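PDB 4DU5: PfkB from Polaromonas sp. JS666, which probably transfers phosphate from ATP to a sugar or related small molecule, as a member of the PfkB family of carbohydrate kinases. Local coordinates for residues A[105-108]-A[109-112]; A[237-240]-A[241-245]. One frame throughout, in Å; residues are numbered along the deposited sequence.

Contact 1 of 2, residues A[105-108]-A[109-112]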
loop_
_atom_site.group_PDB
_atom_site.type_symbol
_atom_site.label_atom_id
_atom_site.label_comp_id
_atom_site.label_asym_id
_atom_site.label_seq_id
_atom_site.Cartn_x
_atom_site.Cartn_y
_atom_site.Cartn_z
ATOM N N VAL A 105 -18.491 -4.387 5.844
ATOM C CA VAL A 105 -18.757 -3.990 4.483
ATOM C C VAL A 105 -17.451 -4.076 3.692
ATOM O O VAL A 105 -16.457 -3.427 4.021
ATOM C CB VAL A 105 -19.297 -2.554 4.409
ATOM C CG1 VAL A 105 -19.557 -2.163 2.961
ATOM C CG2 VAL A 105 -20.563 -2.395 5.258
ATOM N N CYS A 106 -17.462 -4.885 2.651
ATOM C CA CYS A 106 -16.406 -4.871 1.695
ATOM C C CYS A 106 -16.846 -4.031 0.502
ATOM O O CYS A 106 -17.552 -4.509 -0.380
ATOM C CB CYS A 106 -16.122 -6.284 1.301
ATOM S SG CYS A 106 -15.836 -7.259 2.765
ATOM N N ASP A 107 -16.416 -2.775 0.501
ATOM C CA ASP A 107 -16.768 -1.783 -0.496
ATOM C C ASP A 107 -15.724 -1.653 -1.599
ATOM O O ASP A 107 -14.678 -1.040 -1.379
ATOM C CB ASP A 107 -16.887 -0.439 0.207
ATOM C CG ASP A 107 -17.271 0.685 -0.726
ATOM O OD1 ASP A 107 -17.072 0.569 -1.959
ATOM O OD2 ASP A 107 -17.768 1.708 -0.205
ATOM N N ALA A 108 -16.019 -2.161 -2.796
ATOM C CA ALA A 108 -15.059 -2.105 -3.913
ATOM C C ALA A 108 -14.461 -0.717 -4.300
ATOM O O ALA A 108 -13.441 -0.668 -4.970
ATOM C CB ALA A 108 -15.607 -2.825 -5.137
ATOM N N THR A 109 -15.076 0.386 -3.862
ATOM C CA THR A 109 -14.666 1.761 -4.228
ATOM C C THR A 109 -13.622 2.374 -3.281
ATOM O O THR A 109 -13.201 3.537 -3.429
ATOM C CB THR A 109 -15.914 2.685 -4.249
ATOM O OG1 THR A 109 -16.758 2.304 -5.343
ATOM C CG2 THR A 109 -15.546 4.187 -4.373
ATOM N N GLN A 110 -13.232 1.603 -2.274
ATOM C CA GLN A 110 -12.426 2.144 -1.184
ATOM C C GLN A 110 -11.251 1.215 -0.962
ATOM O O GLN A 110 -11.290 0.060 -1.406
ATOM C CB GLN A 110 -13.276 2.270 0.077
ATOM C CG GLN A 110 -14.558 3.080 -0.079
ATOM C CD GLN A 110 -15.322 3.157 1.224
ATOM O OE1 GLN A 110 -15.318 2.205 2.004
ATOM N NE2 GLN A 110 -15.966 4.298 1.484
ATOM N N LYS A 111 -10.217 1.720 -0.282
ATOM C CA LYS A 111 -8.952 0.953 -0.107
ATOM C C LYS A 111 -8.662 0.359 1.307
ATOM O O LYS A 111 -9.044 0.929 2.311
ATOM C CB LYS A 111 -7.767 1.743 -0.675
ATOM C CG LYS A 111 -8.045 3.223 -0.903
ATOM C CD LYS A 111 -7.025 3.837 -1.852
ATOM C CE LYS A 111 -7.392 5.262 -2.297
ATOM N NZ LYS A 111 -6.629 5.623 -3.554
ATOM N N THR A 112 -8.026 -0.813 1.352
ATOM C CA THR A 112 -7.664 -1.474 2.618
ATOM C C THR A 112 -6.361 -0.919 3.172
ATOM O O THR A 112 -5.388 -0.785 2.436
ATOM C CB THR A 112 -7.428 -2.995 2.457
ATOM O OG1 THR A 112 -8.616 -3.631 1.973
ATOM C CG2 THR A 112 -7.061 -3.614 3.777
#
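Asp107 reaches forward over the turn it begins, setting one carboxylate oxygen against the backbone of Thr109 and the flat of the group against the amide of Gln110. The backbone makes a type I beta turn from Asp107 to Gln110, directly after strand 100-106 ends. It is closed by Gln110 N donating to Asp107 O at 3.1 Å. A second bond lies within the turn: Thr109 N gives its hydrogen to Asp107 OD1 at 2.8 Å, nearly straight at 162°, on the anti side of the carboxylate and clear of its plane. This side chain-to-backbone bond across two residues is an Asx turn laid upon the beta turn. With CG anti to the backbone N (chi1 -179°), the carboxylate is set beside the Asp107 carbonyl carbon, on the side where OD1 meets the Thr109 amide. Thr109 slants across it, CB 3.3 Å from Asp107 OD1. Gln110 comes at about a right angle to the Asp107 side chain, yet its terminal amide turns to stack on the carboxylate, the two planes 21° apart. Asp107 OD2 sits 3.2 Å from Gln110 CD. Two acceptors, Asp107 OD2 and Gln110 OE1, lie 3.3 Å apart without a bond between them. Arg80, on the neighbouring strand 75-81, serves both: its NH2 forms a salt bridge with Asp107 OD2 while its NE donates to Gln110 OE1. One guanidinium thus bridges two stacked acceptors, its positive charge probably easing their mutual repulsion and favouring an ionised Asp107, whose other oxygen remains engaged by the Thr109 amide.

Contact 2 of 2, residues A[237-240]-A[241-245]; sequences VARF and YRQLG
Phe240 meets Tyr241 and Leu244 on the last turns of helix 234-243, which ends in a Schellman motif at Gly245, where phi turns positive. Among the backbone bonds, Arg242 N to Ala238 O (3.0 Å) and Gln243 N to Arg239 O (2.9 Å) are sound i to i+4 links, whereas Leu244 N to Phe240 O is weak. The aromatic contact is T-shaped: the edge of Phe240 meets a face of Tyr241, ring centroids 5.0 Å apart and planes at 70°. Chi1 of -177° swings the Phe240 ring beside its own carbonyl carbon, towards the following residue. Leu244 extends alongside Phe240, its CD1 3.8 Å from Phe240 CE1, while Val237 runs beside Tyr241 with CG1 4.1 Å from Tyr241 CE2. Polar ends look outward from these segments: Arg239 pairs with Glu231 and Arg242 with Asp261, both by salt bridges, and Tyr241 OH is hydrogen-bonded to Asn209. Arg239 and Gln243 also run side by side, guanidinium and amide planes 46° apart. Val237 and Tyr241 pack on strand 248-252, seating the helix against the sheet, and Phe240 CD1 stands 3.6 Å above the Tyr241 ring plane, over its centre.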
loop_
_atom_site.group_PDB
_atom_site.type_symbol
_atom_site.label_atom_id
_atom_site.label_comp_id
_atom_site.label_asym_id
_atom_site.label_seq_id
_atom_site.Cartn_x
_atom_site.Cartn_y
_atom_site.Cartn_z
ATOM N N VAL A 237 -5.999 8.365 39.341
ATOM C CA VAL A 237 -6.452 8.057 37.978
ATOM C C VAL A 237 -7.825 7.409 38.041
ATOM O O VAL A 237 -8.767 7.890 37.408
ATOM C CB VAL A 237 -5.474 7.158 37.218
ATOM C CG1 VAL A 237 -6.151 6.530 36.024
ATOM C CG2 VAL A 237 -4.225 7.954 36.819
ATOM N N ALA A 238 -7.937 6.366 38.858
ATOM C CA ALA A 238 -9.204 5.702 39.095
ATOM C C ALA A 238 -10.328 6.649 39.529
ATOM O O ALA A 238 -11.396 6.644 38.918
ATOM C CB ALA A 238 -9.033 4.598 40.092
ATOM N N ARG A 239 -10.125 7.459 40.565
ATOM C CA ARG A 239 -11.243 8.307 41.012
ATOM C C ARG A 239 -11.662 9.390 39.984
ATOM O O ARG A 239 -12.821 9.830 39.980
ATOM C CB ARG A 239 -11.120 8.835 42.476
ATOM C CG ARG A 239 -9.727 9.075 43.042
ATOM C CD ARG A 239 -9.779 10.009 44.248
ATOM N NE ARG A 239 -10.458 11.269 43.887
ATOM C CZ ARG A 239 -9.918 12.304 43.217
ATOM N NH1 ARG A 239 -8.638 12.289 42.816
ATOM N NH2 ARG A 239 -10.668 13.376 42.948
ATOM N N PHE A 240 -10.743 9.755 39.091
ATOM C CA PHE A 240 -11.044 10.634 37.974
ATOM C C PHE A 240 -12.119 10.046 37.055
ATOM O O PHE A 240 -13.008 10.763 36.586
ATOM C CB PHE A 240 -9.766 10.894 37.166
ATOM C CG PHE A 240 -9.951 11.854 36.040
ATOM C CD1 PHE A 240 -10.451 11.421 34.812
ATOM C CD2 PHE A 240 -9.641 13.197 36.206
ATOM C CE1 PHE A 240 -10.647 12.323 33.760
ATOM C CE2 PHE A 240 -9.819 14.101 35.171
ATOM C CZ PHE A 240 -10.330 13.671 33.941
ATOM N N TYR A 241 -12.034 8.747 36.782
ATOM C CA TYR A 241 -13.003 8.109 35.901
ATOM C C TYR A 241 -14.217 7.588 36.623
ATOM O O TYR A 241 -15.251 7.342 35.998
ATOM C CB TYR A 241 -12.356 7.012 35.068
ATOM C CG TYR A 241 -11.340 7.569 34.134
ATOM C CD1 TYR A 241 -11.725 8.255 32.988
ATOM C CD2 TYR A 241 -9.991 7.454 34.409
ATOM C CE1 TYR A 241 -10.794 8.801 32.137
ATOM C CE2 TYR A 241 -9.044 7.975 33.549
ATOM C CZ TYR A 241 -9.461 8.656 32.421
ATOM O OH TYR A 241 -8.520 9.182 31.582
ATOM N N ARG A 242 -14.100 7.417 37.935
ATOM C CA ARG A 242 -15.274 7.105 38.749
ATOM C C ARG A 242 -16.145 8.331 38.767
ATOM O O ARG A 242 -17.364 8.234 38.667
ATOM C CB ARG A 242 -14.904 6.739 40.192
ATOM C CG ARG A 242 -14.052 5.490 40.362
ATOM C CD ARG A 242 -14.743 4.211 39.863
ATOM N NE ARG A 242 -16.140 4.058 40.266
ATOM C CZ ARG A 242 -16.545 3.650 41.460
ATOM N NH1 ARG A 242 -15.658 3.369 42.405
ATOM N NH2 ARG A 242 -17.837 3.540 41.713
ATOM N N GLN A 243 -15.514 9.492 38.889
ATOM C CA GLN A 243 -16.280 10.730 38.995
ATOM C C GLN A 243 -16.992 11.077 37.703
ATOM O O GLN A 243 -18.116 11.570 37.754
ATOM C CB GLN A 243 -15.436 11.897 39.525
ATOM C CG GLN A 243 -15.617 12.079 41.024
ATOM C CD GLN A 243 -14.290 12.193 41.770
ATOM O OE1 GLN A 243 -13.411 12.996 41.406
ATOM N NE2 GLN A 243 -14.135 11.384 42.825
ATOM N N LEU A 244 -16.347 10.797 36.566
ATOM C CA LEU A 244 -16.990 10.918 35.256
ATOM C C LEU A 244 -18.046 9.843 35.002
ATOM O O LEU A 244 -18.644 9.811 33.925
ATOM C CB LEU A 244 -15.969 10.871 34.138
ATOM C CG LEU A 244 -15.161 12.138 33.841
ATOM C CD1 LEU A 244 -14.284 11.862 32.609
ATOM C CD2 LEU A 244 -16.039 13.387 33.625
ATOM N N GLY A 245 -18.252 8.955 35.974
ATOM C CA GLY A 245 -19.354 7.995 35.942
ATOM C C GLY A 245 -19.027 6.593 35.454
ATOM O O GLY A 245 -19.788 6.012 34.671
#

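From the N terminus, the chain reaches contact 1 at the end of strand 100-106, an outermost strand of the large mixed sheet. Residues 107-110 turn there and the chain leads on towards strand 114-117 of the smaller four-stranded sheet, so contact 1 lies in the connection between the two sheets. Much later, contact 2 occupies the final turns of helix 234-243, just ahead of strand 248-252 in the large sheet; it closes no wider loop. The two are in series, neither nested nor crossed. Contact 1 and contact 2 lie on opposite sides of the chain's centre, with about 39 Å between the centres of contacts 1 and 2 and about 30 Å between their nearest atoms, too far apart to meet.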